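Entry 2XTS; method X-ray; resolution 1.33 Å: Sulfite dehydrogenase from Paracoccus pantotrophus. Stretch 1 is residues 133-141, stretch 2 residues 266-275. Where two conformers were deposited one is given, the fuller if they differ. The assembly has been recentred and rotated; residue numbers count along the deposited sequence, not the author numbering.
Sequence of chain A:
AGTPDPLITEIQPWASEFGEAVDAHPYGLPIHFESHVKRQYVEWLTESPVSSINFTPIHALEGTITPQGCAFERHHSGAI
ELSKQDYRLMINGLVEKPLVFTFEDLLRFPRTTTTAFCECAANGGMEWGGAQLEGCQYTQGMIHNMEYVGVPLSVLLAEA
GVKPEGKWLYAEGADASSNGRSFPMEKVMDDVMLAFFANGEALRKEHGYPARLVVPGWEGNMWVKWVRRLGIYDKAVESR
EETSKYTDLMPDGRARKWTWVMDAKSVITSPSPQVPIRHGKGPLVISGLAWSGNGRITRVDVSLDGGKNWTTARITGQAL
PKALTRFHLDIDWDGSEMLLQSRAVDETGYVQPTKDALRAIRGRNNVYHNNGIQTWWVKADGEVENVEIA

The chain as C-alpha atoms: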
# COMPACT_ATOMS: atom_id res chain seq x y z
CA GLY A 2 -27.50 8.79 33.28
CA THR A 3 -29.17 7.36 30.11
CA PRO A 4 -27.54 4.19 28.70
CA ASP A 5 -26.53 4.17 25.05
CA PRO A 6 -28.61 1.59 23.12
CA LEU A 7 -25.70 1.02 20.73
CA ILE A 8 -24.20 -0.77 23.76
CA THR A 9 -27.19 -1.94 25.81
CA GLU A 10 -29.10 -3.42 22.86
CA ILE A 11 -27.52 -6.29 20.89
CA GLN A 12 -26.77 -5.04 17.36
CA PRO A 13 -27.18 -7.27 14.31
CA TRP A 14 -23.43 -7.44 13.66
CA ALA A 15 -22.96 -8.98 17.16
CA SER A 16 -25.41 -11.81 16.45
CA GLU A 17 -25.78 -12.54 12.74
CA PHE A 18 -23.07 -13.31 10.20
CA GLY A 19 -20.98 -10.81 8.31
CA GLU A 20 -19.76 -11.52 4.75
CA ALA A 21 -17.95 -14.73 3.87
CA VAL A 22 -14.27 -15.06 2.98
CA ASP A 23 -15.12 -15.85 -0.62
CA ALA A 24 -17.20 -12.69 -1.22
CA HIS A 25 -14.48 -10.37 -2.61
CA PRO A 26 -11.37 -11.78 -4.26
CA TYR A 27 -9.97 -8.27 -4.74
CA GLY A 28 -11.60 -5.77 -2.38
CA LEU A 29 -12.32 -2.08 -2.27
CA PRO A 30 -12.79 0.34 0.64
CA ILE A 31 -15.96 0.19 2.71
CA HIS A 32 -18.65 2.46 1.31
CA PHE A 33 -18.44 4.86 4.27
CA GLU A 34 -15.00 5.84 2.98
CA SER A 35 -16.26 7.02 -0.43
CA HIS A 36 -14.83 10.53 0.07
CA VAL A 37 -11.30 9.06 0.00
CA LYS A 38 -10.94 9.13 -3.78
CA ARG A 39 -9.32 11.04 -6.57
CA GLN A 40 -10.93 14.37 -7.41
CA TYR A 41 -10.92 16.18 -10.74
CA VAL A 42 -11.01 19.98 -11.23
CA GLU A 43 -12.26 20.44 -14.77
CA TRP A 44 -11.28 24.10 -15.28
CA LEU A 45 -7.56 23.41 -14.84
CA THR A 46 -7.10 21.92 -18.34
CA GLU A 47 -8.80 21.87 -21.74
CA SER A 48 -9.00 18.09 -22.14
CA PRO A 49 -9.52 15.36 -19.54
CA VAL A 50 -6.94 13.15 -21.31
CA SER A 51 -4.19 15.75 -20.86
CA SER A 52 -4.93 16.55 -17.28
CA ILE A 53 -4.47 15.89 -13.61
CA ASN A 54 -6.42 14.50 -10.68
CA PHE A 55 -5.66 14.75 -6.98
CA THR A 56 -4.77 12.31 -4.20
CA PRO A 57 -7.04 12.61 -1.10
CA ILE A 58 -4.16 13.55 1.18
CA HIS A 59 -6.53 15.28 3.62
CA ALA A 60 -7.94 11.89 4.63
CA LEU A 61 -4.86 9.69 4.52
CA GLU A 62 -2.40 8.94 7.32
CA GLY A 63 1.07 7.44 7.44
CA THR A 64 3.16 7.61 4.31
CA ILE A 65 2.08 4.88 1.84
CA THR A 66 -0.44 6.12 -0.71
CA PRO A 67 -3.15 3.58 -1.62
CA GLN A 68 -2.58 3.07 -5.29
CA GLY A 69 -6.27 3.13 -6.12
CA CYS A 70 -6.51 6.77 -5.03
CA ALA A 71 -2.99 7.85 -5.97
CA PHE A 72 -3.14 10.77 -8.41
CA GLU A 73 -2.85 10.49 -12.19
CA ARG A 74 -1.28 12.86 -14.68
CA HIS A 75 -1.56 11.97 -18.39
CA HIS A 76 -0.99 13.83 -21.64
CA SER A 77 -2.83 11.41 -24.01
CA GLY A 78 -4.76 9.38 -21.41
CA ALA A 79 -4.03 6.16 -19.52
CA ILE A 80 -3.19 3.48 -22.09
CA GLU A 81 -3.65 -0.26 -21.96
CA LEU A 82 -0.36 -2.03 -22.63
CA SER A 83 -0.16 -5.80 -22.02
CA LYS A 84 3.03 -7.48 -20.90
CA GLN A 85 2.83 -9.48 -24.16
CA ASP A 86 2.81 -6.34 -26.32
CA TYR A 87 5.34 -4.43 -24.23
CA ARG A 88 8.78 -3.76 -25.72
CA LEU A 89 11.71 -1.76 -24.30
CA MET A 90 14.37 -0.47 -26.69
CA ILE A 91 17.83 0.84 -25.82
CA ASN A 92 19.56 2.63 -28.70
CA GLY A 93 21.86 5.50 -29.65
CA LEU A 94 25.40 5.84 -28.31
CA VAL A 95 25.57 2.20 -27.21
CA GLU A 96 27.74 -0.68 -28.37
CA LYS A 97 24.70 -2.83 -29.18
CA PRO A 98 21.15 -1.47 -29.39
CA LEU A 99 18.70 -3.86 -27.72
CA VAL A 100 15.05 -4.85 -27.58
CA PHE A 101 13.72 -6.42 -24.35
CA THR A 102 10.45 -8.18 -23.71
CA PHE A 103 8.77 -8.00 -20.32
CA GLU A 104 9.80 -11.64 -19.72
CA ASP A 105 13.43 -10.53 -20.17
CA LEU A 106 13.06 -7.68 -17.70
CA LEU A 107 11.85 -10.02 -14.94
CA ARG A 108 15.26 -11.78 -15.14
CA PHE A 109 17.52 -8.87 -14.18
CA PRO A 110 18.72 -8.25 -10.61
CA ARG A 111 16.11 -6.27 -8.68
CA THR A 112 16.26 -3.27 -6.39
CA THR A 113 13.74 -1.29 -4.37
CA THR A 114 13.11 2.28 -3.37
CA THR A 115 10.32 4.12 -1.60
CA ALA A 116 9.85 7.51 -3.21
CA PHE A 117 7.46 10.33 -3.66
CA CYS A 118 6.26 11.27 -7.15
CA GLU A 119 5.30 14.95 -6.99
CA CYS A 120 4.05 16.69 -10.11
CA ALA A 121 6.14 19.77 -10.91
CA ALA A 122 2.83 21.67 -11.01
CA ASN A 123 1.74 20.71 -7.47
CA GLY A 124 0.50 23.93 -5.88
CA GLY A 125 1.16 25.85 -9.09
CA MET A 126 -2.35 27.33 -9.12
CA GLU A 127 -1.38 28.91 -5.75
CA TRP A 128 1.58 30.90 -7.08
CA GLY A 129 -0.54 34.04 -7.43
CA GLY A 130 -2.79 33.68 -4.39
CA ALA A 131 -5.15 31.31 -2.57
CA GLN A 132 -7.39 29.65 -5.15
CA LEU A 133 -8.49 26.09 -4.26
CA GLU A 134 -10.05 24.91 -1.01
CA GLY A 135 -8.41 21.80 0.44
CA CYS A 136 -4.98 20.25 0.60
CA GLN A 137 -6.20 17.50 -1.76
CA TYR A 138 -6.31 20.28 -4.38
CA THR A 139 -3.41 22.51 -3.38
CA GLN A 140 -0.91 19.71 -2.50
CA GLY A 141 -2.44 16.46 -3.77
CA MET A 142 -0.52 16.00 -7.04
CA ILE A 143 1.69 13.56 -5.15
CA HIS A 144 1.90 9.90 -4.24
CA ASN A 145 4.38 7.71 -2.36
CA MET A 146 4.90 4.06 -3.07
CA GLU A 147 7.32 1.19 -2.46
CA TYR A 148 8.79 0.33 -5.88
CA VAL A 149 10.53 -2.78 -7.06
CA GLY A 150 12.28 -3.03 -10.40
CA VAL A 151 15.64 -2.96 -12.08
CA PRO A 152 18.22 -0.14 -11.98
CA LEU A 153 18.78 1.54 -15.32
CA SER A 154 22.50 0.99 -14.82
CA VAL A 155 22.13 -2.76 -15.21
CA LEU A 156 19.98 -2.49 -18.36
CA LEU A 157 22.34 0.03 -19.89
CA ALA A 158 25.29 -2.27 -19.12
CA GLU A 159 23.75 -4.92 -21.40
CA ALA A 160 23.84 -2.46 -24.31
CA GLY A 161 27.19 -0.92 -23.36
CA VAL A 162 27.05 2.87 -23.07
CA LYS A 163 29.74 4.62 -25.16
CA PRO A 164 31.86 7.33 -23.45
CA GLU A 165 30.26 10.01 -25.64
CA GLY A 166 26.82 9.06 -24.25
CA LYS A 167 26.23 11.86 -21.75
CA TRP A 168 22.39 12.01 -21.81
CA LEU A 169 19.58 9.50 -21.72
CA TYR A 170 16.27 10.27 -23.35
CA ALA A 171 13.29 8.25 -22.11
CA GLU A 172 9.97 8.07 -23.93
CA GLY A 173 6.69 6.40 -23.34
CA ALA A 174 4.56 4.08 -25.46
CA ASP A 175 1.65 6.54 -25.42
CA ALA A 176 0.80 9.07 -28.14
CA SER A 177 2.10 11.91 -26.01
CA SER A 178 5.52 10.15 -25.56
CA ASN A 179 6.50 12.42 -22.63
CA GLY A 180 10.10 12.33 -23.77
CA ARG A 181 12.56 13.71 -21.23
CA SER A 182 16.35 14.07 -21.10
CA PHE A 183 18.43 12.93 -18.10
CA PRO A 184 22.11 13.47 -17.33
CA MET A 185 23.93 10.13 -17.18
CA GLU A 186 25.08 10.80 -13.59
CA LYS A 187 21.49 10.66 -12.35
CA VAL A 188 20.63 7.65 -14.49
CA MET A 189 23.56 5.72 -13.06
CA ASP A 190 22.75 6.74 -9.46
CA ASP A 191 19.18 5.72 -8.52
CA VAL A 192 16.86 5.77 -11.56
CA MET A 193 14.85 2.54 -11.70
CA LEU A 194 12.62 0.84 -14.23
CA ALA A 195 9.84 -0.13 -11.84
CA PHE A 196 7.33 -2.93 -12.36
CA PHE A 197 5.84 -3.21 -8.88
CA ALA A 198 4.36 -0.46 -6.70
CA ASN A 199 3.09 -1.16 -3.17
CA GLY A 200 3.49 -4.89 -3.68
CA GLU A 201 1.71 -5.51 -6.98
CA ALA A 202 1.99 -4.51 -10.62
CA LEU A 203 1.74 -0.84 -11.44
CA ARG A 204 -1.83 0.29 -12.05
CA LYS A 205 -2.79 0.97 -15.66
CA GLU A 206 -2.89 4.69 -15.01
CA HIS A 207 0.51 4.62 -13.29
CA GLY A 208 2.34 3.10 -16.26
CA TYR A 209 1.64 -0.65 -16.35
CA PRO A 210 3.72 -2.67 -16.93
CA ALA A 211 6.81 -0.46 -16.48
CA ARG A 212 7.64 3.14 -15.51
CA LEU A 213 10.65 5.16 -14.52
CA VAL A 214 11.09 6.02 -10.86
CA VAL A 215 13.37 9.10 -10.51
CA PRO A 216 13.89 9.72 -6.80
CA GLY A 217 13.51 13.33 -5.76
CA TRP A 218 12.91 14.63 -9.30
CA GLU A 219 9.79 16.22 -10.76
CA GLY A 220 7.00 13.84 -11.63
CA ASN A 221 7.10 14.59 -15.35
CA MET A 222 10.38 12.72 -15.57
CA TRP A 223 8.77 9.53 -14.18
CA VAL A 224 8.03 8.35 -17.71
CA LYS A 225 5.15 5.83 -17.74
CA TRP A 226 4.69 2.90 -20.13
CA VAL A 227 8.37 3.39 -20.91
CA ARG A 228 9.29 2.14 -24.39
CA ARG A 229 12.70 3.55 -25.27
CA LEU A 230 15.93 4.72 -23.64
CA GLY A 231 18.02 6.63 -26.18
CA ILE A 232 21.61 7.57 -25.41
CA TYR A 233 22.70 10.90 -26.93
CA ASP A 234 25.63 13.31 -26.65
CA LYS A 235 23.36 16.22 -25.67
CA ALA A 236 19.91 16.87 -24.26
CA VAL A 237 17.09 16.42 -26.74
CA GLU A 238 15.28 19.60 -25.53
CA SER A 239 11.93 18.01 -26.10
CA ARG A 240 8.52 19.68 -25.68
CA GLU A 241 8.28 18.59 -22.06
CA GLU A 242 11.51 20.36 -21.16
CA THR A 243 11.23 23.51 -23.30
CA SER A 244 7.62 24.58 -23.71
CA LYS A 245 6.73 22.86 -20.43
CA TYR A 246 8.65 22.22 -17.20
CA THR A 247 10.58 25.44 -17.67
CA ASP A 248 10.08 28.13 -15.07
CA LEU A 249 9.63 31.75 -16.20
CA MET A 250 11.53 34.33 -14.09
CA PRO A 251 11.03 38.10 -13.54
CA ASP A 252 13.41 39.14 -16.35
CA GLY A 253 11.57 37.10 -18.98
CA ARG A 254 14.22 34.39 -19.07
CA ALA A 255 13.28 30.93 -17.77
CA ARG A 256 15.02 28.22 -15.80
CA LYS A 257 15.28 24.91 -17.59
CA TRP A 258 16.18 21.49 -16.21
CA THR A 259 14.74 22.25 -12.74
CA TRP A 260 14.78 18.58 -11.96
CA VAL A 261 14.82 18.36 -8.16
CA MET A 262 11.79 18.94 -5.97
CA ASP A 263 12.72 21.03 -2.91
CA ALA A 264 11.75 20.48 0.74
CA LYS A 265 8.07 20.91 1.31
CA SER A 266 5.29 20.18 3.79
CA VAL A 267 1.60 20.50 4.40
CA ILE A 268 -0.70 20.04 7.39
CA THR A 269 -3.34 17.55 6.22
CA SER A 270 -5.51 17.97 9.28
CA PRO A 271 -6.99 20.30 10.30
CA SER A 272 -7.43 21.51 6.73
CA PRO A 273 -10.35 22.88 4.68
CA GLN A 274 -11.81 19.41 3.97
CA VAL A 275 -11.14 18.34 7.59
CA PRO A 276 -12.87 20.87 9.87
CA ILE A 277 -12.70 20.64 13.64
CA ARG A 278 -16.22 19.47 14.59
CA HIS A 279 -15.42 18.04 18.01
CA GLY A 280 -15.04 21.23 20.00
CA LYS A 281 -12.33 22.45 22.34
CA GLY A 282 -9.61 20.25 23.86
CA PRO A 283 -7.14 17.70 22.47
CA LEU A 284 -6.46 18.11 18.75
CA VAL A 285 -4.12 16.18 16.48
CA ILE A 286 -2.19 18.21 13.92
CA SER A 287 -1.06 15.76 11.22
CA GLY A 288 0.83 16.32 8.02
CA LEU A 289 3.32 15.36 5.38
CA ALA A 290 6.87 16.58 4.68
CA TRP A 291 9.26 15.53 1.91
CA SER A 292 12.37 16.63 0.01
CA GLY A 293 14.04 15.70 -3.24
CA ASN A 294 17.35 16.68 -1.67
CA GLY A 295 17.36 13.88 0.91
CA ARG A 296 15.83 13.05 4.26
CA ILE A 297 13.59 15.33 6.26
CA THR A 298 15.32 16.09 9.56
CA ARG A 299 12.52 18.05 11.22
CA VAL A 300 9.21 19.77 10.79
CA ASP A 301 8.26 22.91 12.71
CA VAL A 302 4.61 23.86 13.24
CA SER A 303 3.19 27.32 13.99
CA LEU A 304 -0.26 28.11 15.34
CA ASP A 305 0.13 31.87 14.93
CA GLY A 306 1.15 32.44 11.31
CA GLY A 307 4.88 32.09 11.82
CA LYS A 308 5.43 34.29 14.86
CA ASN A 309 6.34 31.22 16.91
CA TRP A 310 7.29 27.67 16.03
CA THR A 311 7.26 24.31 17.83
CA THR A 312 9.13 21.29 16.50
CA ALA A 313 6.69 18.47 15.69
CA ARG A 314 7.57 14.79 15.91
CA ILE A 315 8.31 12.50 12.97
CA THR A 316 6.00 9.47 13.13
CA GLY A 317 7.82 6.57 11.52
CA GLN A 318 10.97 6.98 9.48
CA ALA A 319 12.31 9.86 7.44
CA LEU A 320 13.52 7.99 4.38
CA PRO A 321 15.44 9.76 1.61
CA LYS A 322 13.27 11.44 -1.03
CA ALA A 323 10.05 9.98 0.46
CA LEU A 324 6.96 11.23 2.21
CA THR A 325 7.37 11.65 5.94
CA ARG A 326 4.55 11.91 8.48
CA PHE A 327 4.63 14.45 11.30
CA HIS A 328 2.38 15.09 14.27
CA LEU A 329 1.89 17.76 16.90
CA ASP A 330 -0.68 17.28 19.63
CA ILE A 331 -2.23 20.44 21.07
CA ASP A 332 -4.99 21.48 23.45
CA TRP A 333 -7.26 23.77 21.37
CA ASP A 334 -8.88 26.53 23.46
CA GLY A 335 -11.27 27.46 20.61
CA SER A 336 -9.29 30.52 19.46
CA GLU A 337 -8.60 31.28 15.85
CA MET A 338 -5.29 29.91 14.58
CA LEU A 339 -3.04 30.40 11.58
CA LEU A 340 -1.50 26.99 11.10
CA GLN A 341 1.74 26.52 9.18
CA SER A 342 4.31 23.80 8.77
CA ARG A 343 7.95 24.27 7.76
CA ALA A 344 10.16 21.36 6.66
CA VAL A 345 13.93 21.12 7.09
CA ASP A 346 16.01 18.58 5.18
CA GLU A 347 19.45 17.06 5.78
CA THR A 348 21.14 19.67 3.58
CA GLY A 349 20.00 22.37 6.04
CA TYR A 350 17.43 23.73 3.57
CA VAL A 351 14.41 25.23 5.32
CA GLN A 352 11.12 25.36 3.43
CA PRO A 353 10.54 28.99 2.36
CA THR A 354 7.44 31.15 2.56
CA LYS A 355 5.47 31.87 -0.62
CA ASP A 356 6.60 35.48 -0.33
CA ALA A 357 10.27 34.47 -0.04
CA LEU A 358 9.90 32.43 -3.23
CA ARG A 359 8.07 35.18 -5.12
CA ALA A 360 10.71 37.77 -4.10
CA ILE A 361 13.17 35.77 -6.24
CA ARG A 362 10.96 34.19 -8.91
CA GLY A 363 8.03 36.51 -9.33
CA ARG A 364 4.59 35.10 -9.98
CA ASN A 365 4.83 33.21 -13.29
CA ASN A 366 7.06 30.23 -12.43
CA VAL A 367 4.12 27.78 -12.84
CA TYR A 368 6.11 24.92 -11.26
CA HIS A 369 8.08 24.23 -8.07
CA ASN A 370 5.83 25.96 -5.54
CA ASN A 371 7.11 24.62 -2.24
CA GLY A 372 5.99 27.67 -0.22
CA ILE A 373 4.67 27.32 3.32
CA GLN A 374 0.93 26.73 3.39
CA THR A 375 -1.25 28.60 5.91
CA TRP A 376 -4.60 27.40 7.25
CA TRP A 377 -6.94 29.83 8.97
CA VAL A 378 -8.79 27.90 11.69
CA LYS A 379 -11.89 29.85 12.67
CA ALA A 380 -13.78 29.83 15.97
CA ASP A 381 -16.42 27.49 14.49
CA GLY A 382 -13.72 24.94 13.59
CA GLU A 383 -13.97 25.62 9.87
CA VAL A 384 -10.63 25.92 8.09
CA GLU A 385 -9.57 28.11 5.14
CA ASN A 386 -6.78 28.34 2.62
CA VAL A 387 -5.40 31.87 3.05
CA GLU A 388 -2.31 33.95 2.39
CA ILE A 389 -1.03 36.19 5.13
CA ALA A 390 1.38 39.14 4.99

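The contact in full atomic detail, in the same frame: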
# COMPACT_ATOMS: atom_id res chain seq x y z
N LEU A 133 -7.70 27.31 -4.47
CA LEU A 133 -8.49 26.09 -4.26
C LEU A 133 -8.59 25.76 -2.77
O LEU A 133 -7.72 26.11 -1.99
CB LEU A 133 -7.93 24.90 -5.07
CG LEU A 133 -7.96 25.02 -6.61
CD1 LEU A 133 -7.24 23.88 -7.24
CD2 LEU A 133 -9.37 25.06 -7.11
N GLU A 134 -9.69 25.12 -2.40
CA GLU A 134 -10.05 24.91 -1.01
C GLU A 134 -9.87 23.45 -0.59
O GLU A 134 -10.76 22.62 -0.80
CB GLU A 134 -11.52 25.32 -0.84
CG GLU A 134 -11.79 26.79 -1.18
CD GLU A 134 -13.27 27.11 -1.23
OE1 GLU A 134 -13.98 26.70 -0.28
OE2 GLU A 134 -13.71 27.76 -2.21
N GLY A 135 -8.71 23.15 -0.02
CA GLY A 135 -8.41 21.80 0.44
C GLY A 135 -7.03 21.36 0.03
O GLY A 135 -6.67 21.53 -1.13
N CYS A 136 -6.30 20.73 0.93
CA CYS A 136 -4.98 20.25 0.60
C CYS A 136 -5.00 19.14 -0.46
O CYS A 136 -4.01 18.98 -1.16
CB CYS A 136 -4.17 19.81 1.84
SG CYS A 136 -4.89 18.46 2.77
N GLN A 137 -6.10 18.42 -0.62
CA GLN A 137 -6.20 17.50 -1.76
C GLN A 137 -5.89 18.26 -3.05
O GLN A 137 -5.18 17.78 -3.94
CB GLN A 137 -7.61 16.91 -1.84
CG GLN A 137 -7.83 16.08 -3.08
CD GLN A 137 -8.95 15.07 -2.94
OE1 GLN A 137 -9.87 15.29 -2.15
NE2 GLN A 137 -8.87 13.98 -3.69
N TYR A 138 -6.42 19.49 -3.15
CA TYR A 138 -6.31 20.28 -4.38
C TYR A 138 -5.00 21.05 -4.46
O TYR A 138 -4.39 21.16 -5.52
CB TYR A 138 -7.51 21.25 -4.50
CG TYR A 138 -8.81 20.50 -4.39
CD1 TYR A 138 -9.24 19.69 -5.43
CD2 TYR A 138 -9.55 20.54 -3.24
CE1 TYR A 138 -10.40 18.96 -5.32
CE2 TYR A 138 -10.70 19.78 -3.11
CZ TYR A 138 -11.12 19.01 -4.16
OH TYR A 138 -12.25 18.24 -4.06
N THR A 139 -4.57 21.65 -3.35
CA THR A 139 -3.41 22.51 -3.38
C THR A 139 -2.07 21.77 -3.18
O THR A 139 -1.02 22.32 -3.51
CB THR A 139 -3.57 23.70 -2.39
OG1 THR A 139 -3.92 23.24 -1.08
CG2 THR A 139 -4.66 24.63 -2.86
N GLN A 140 -2.11 20.51 -2.70
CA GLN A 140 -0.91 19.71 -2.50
C GLN A 140 -1.04 18.26 -2.96
O GLN A 140 -0.09 17.50 -2.79
CB GLN A 140 -0.47 19.77 -1.02
CG GLN A 140 0.23 21.06 -0.56
CD GLN A 140 -0.75 22.17 -0.17
OE1 GLN A 140 -1.92 21.93 0.08
NE2 GLN A 140 -0.24 23.39 -0.06
N GLY A 141 -2.18 17.87 -3.52
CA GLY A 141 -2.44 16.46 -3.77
C GLY A 141 -1.97 15.88 -5.09
O GLY A 141 -2.29 14.74 -5.39
N SER A 266 6.18 20.79 2.81
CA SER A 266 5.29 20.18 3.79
C SER A 266 3.91 20.76 3.69
O SER A 266 3.70 21.86 3.18
CB SER A 266 5.78 20.39 5.22
OG SER A 266 5.66 21.73 5.64
N VAL A 267 2.97 20.03 4.26
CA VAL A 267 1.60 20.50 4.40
C VAL A 267 0.94 19.81 5.58
O VAL A 267 1.12 18.61 5.77
CB VAL A 267 0.75 20.33 3.10
CG1 VAL A 267 0.62 18.86 2.68
CG2 VAL A 267 -0.62 21.00 3.26
N ILE A 268 0.19 20.57 6.37
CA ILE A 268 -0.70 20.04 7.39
C ILE A 268 -1.96 19.50 6.70
O ILE A 268 -2.70 20.22 6.05
CB ILE A 268 -1.05 21.13 8.43
CG1 ILE A 268 0.21 21.45 9.25
CG2 ILE A 268 -2.17 20.65 9.34
CD1 ILE A 268 0.12 22.76 10.07
N THR A 269 -2.19 18.19 6.84
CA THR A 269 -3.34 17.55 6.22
C THR A 269 -4.57 17.58 7.10
O THR A 269 -5.68 17.50 6.58
CB THR A 269 -2.99 16.11 5.80
OG1 THR A 269 -2.53 15.37 6.93
CG2 THR A 269 -1.85 16.13 4.78
N SER A 270 -4.39 17.72 8.41
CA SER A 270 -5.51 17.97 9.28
C SER A 270 -5.06 18.68 10.54
O SER A 270 -4.04 18.38 11.08
CB SER A 270 -6.23 16.69 9.65
OG SER A 270 -5.49 15.96 10.59
N PRO A 271 -5.84 19.69 10.97
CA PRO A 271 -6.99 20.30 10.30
C PRO A 271 -6.61 20.87 8.94
O PRO A 271 -5.47 21.25 8.71
CB PRO A 271 -7.39 21.45 11.25
CG PRO A 271 -6.74 21.18 12.51
CD PRO A 271 -5.49 20.40 12.21
N SER A 272 -7.59 20.92 8.05
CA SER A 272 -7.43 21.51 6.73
C SER A 272 -8.84 21.82 6.22
O SER A 272 -9.81 21.43 6.86
CB SER A 272 -6.64 20.59 5.78
OG SER A 272 -7.35 19.39 5.54
N PRO A 273 -8.98 22.49 5.06
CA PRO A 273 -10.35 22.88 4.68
C PRO A 273 -11.37 21.75 4.54
O PRO A 273 -12.53 21.95 4.85
CB PRO A 273 -10.15 23.61 3.35
CG PRO A 273 -8.77 24.22 3.52
CD PRO A 273 -7.96 23.17 4.24
N GLN A 274 -10.94 20.57 4.08
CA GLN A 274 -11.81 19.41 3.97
C GLN A 274 -11.93 18.64 5.28
O GLN A 274 -12.63 17.65 5.31
CB GLN A 274 -11.26 18.45 2.91
CG GLN A 274 -11.26 18.98 1.48
CD GLN A 274 -10.27 18.23 0.63
OE1 GLN A 274 -9.06 18.37 0.81
NE2 GLN A 274 -10.77 17.40 -0.30
N VAL A 275 -11.18 19.03 6.31
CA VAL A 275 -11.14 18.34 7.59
C VAL A 275 -11.35 19.38 8.71
O VAL A 275 -10.43 19.74 9.45
CB VAL A 275 -9.81 17.59 7.82
CG1 VAL A 275 -9.90 16.69 9.06
CG2 VAL A 275 -9.42 16.78 6.61
O HOH W 1 -8.26 19.90 3.05

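Residues 133-141 hold a short helix that begins at Cys-136. Residues 266-275 finish a strand at Ser-270 and then turn, with a type I beta turn from Ser-272 to Val-275. Helix and strand run nearly antiparallel, at 166°, and their axes come no closer than 9.8 Å. The backbones draw nearest at the turn, where the CA atoms of Gly-135 and Pro-273 are 4.8 Å apart. The contact buries 426 Å² in all, and Gln-274 gives up the most area to it.

Leu-133 does not touch the other stretch. Glu-134 meets it mainly through its backbone: its C atom lies 4.0 Å from Pro-273 CB.

Gly-135 is the N-cap residue. Its N packs 3.7 Å from Pro-273 CB, and its CA is 3.5 Å from Gln-274 OE1. There is no room for a side chain here. A CB would sit 2.6 Å from Gln-274 OE1, and the backbone angles, 134/137, by themselves call for glycine.

Cys-136 points toward the other stretch. Its CB makes an apolar contact with Val-267 CG2 at 4.0 Å. Its SG lies 3.9 Å from Thr-269 CA and 3.8 Å from Ser-272 OG. That serine is held by its own stretch, through a hydrogen bond from Ser-272 OG to Thr-269 O of 2.7 Å.

The first turn of a helix has backbone NH groups without helical partners. Here the other stretch and a water supply acceptors. The water accepts from Cys-136 N at 3.0 Å and from Gln-274 N at 2.9 Å. It donates to Ser-272 OG at 2.7 Å and to Gln-274 OE1 at 2.8 Å. With two bonds accepted and two donated, it ties the helix start to the turn.

Gln-137 forms both direct hydrogen bonds of the contact, each with the side-chain amide of Gln-274. Gln-137 N donates to Gln-274 OE1 over 3.3 Å, and Gln-274 NE2 donates to Gln-137 OE1 over 2.9 Å. One amide thus serves as acceptor for the backbone and donor to the side chain. Its extended chi2 of 159° helps carry it to the helix.

Tyr-138 starts out sideways, but the end of its side chain comes nearer. Its CE2 is 3.7 Å from Gln-274 NE2, which approaches the ring obliquely. Thr-139 makes no contact across the stretches.

Gln-140 points toward the strand and packs against Val-267. This valine therefore has both Cys-136 and Gln-140 as neighbours, one helical turn apart. Gly-141 is beyond reach of the other stretch.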